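Local coordinates for protein tumor necrosis factor ligand superfamily member 13 (Mus musculus, PDB 1U5X) that is a secreted cytokine of the tumor necrosis factor family that binds the receptors TACI and BCMA as a homotrimer and helps regulate tumor cell growth, at residues Phe107-His110 with Gln111-Ile115. Sequence-based numbering, arbitrary orientation.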
ATOM      1  N   PHE A 107      12.226   0.198   6.140  1.00 12.95           N
ATOM      2  CA  PHE A 107      12.945   0.767   7.271  1.00 13.75           C
ATOM      3  C   PHE A 107      14.018  -0.160   7.807  1.00 14.72           C
ATOM      4  O   PHE A 107      13.877  -1.386   7.782  1.00 13.19           O
ATOM      5  CB  PHE A 107      11.954   1.068   8.392  1.00 13.70           C
ATOM      6  CG  PHE A 107      10.857   1.981   7.975  1.00 15.60           C
ATOM      7  CD1 PHE A 107      11.057   3.342   7.978  1.00 19.16           C
ATOM      8  CD2 PHE A 107       9.621   1.472   7.545  1.00 19.44           C
ATOM      9  CE1 PHE A 107      10.058   4.196   7.553  1.00 20.50           C
ATOM     10  CE2 PHE A 107       8.610   2.333   7.138  1.00 20.66           C
ATOM     11  CZ  PHE A 107       8.845   3.691   7.154  1.00 18.46           C
ATOM     12  N   HIS A 108      15.096   0.443   8.277  1.00 11.79           N
ATOM     13  CA  HIS A 108      16.180  -0.268   8.933  1.00 13.51           C
ATOM     14  C   HIS A 108      15.773  -0.406  10.392  1.00 17.11           C
ATOM     15  O   HIS A 108      15.572   0.598  11.090  1.00 16.47           O
ATOM     16  CB  HIS A 108      17.466   0.528   8.874  1.00 15.89           C
ATOM     17  CG  HIS A 108      18.639  -0.168   9.500  1.00 16.15           C
ATOM     18  ND1 HIS A 108      19.296  -1.224   8.907  1.00 25.69           N
ATOM     19  CD2 HIS A 108      19.263   0.043  10.679  1.00 28.00           C
ATOM     20  CE1 HIS A 108      20.295  -1.614   9.682  1.00 23.02           C
ATOM     21  NE2 HIS A 108      20.294  -0.864  10.771  1.00 22.95           N
ATOM     22  N   LEU A 109      15.632  -1.661  10.818  1.00 15.90           N
ATOM     23  CA  LEU A 109      15.264  -2.010  12.174  1.00 17.18           C
ATOM     24  C   LEU A 109      16.475  -2.683  12.797  1.00 16.41           C
ATOM     25  O   LEU A 109      17.234  -3.384  12.121  1.00 16.96           O
ATOM     26  CB  LEU A 109      14.025  -2.944  12.172  1.00 16.40           C
ATOM     27  CG  LEU A 109      12.790  -2.430  11.428  1.00 17.27           C
ATOM     28  CD1 LEU A 109      11.600  -3.389  11.565  1.00 20.16           C
ATOM     29  CD2 LEU A 109      12.392  -1.078  11.892  1.00 17.06           C
ATOM     30  N   HIS A 110      16.652  -2.449  14.088  1.00 15.30           N
ATOM     31  CA  HIS A 110      17.818  -2.904  14.851  1.00 13.40           C
ATOM     32  C   HIS A 110      17.331  -3.960  15.866  1.00 15.32           C
ATOM     33  O   HIS A 110      16.248  -3.839  16.427  1.00 13.83           O
ATOM     34  CB  HIS A 110      18.457  -1.712  15.557  1.00 17.23           C
ATOM     35  CG  HIS A 110      18.847  -0.578  14.646  1.00 23.59           C
ATOM     36  ND1 HIS A 110      20.128  -0.075  14.598  1.00 35.11           N
ATOM     37  CD2 HIS A 110      18.117   0.185  13.797  1.00 32.13           C
ATOM     38  CE1 HIS A 110      20.176   0.938  13.755  1.00 33.81           C
ATOM     39  NE2 HIS A 110      18.967   1.120  13.258  1.00 33.05           N
ATOM     40  N   GLN A 111      18.080  -5.034  16.047  1.00 15.70           N
ATOM     41  CA  GLN A 111      17.689  -6.033  17.040  1.00 14.62           C
ATOM     42  C   GLN A 111      17.494  -5.369  18.405  1.00 11.29           C
ATOM     43  O   GLN A 111      18.232  -4.457  18.769  1.00 12.12           O
ATOM     44  CB  GLN A 111      18.690  -7.182  17.123  1.00 19.86           C
ATOM     45  CG  GLN A 111      20.054  -6.827  17.510  1.00 21.97           C
ATOM     46  CD  GLN A 111      20.945  -8.063  17.700  1.00 26.58           C
ATOM     47  OE1 GLN A 111      20.461  -9.207  17.902  1.00 21.42           O
ATOM     48  NE2 GLN A 111      22.237  -7.839  17.632  1.00 26.97           N
ATOM     49  N   GLY A 112      16.487  -5.831  19.152  1.00 12.60           N
ATOM     50  CA  GLY A 112      16.085  -5.200  20.397  1.00 14.22           C
ATOM     51  C   GLY A 112      14.966  -4.179  20.183  1.00 15.42           C
ATOM     52  O   GLY A 112      14.320  -3.788  21.140  1.00 15.91           O
ATOM     53  N   ASP A 113      14.740  -3.743  18.946  1.00 14.58           N
ATOM     54  CA  ASP A 113      13.669  -2.782  18.642  1.00 14.32           C
ATOM     55  C   ASP A 113      12.305  -3.348  19.026  1.00 16.53           C
ATOM     56  O   ASP A 113      12.102  -4.572  18.963  1.00 13.40           O
ATOM     57  CB  ASP A 113      13.641  -2.438  17.153  1.00 14.43           C
ATOM     58  CG  ASP A 113      14.645  -1.380  16.760  1.00 15.83           C
ATOM     59  OD1 ASP A 113      15.396  -0.863  17.614  1.00 14.80           O
ATOM     60  OD2 ASP A 113      14.728  -0.995  15.575  1.00 19.30           O
ATOM     61  N   ILE A 114      11.411  -2.456  19.471  1.00 16.29           N
ATOM     62  CA  ILE A 114       9.990  -2.750  19.687  1.00 13.03           C
ATOM     63  C   ILE A 114       9.165  -1.946  18.666  1.00 13.48           C
ATOM     64  O   ILE A 114       9.324  -0.739  18.589  1.00 13.81           O
ATOM     65  CB  ILE A 114       9.583  -2.352  21.116  1.00 13.65           C
ATOM     66  CG1 ILE A 114      10.338  -3.183  22.155  1.00 14.53           C
ATOM     67  CG2 ILE A 114       8.089  -2.574  21.322  1.00 16.08           C
ATOM     68  CD1 ILE A 114      10.184  -2.646  23.556  1.00 17.31           C
ATOM     69  N   ILE A 115       8.334  -2.619  17.871  1.00 12.71           N
ATOM     70  CA  ILE A 115       7.426  -1.990  16.922  1.00 12.65           C
ATOM     71  C   ILE A 115       6.025  -1.859  17.527  1.00 15.20           C
ATOM     72  O   ILE A 115       5.486  -2.838  18.044  1.00 14.85           O
ATOM     73  CB  ILE A 115       7.369  -2.821  15.612  1.00 14.42           C
ATOM     74  CG1 ILE A 115       8.781  -3.124  15.095  1.00 14.31           C
ATOM     75  CG2 ILE A 115       6.503  -2.115  14.532  1.00 17.93           C
ATOM     76  CD1 ILE A 115       9.638  -1.914  14.867  1.00 18.29           C
TER
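His110 and Asp113 hold the two ends of a type II beta turn together with a pair of hydrogen bonds. One joins backbone to backbone, Asp113 N giving its hydrogen to His110 O at 2.9 Å, the bond that closes the turn. The other uses the side chain: the Asp113 carboxylate folds back toward the start of the turn, and OD2 takes the hydrogen of His110 N at 2.8 Å with an almost straight N-H...O angle of 176°. The donor comes in from above the carboxylate plane, 67° out of it. The first torsion of Asp113 (chi1 -82°) sets CG beside its own backbone N and turns the carboxylate back to His110 N; aspartate, with its single methylene, suits so short a return. Arg74 packs against it, and a positive charge nearby may favour the ionised carboxylate.

Gly112 fits the third position of the turn because its positive phi would press a beta-carbon against the preceding carbonyl oxygen. Beneath the carboxylate the contact is close and apolar. Leu109 CD1 and CD2 each lie 4.1 Å from Ile115 CD1, the two side chains crossing at about a right angle. Branched aliphatic residues suit this buried place, which Val47, Tyr53, Leu55 and Leu83 help to fill.

The solvent side has the opposite character. His110, at the start of the turn, and Gln111, at its apex, are exposed, the imidazole with its edge toward Asp113 OD2, His110 CD2 4.0 Å away, while the Gln111 side chain leads away from residues 107-110; polar groups are well suited to such a surface. Thr50, just ahead of strand 51-61 of the same chain, bonds to Gln111 N. The whole is a tight connection in which an aspartate carboxylate is bonded to the first backbone NH of a type II turn between strands 99-109 and 114-119 of the TNF-family jelly roll.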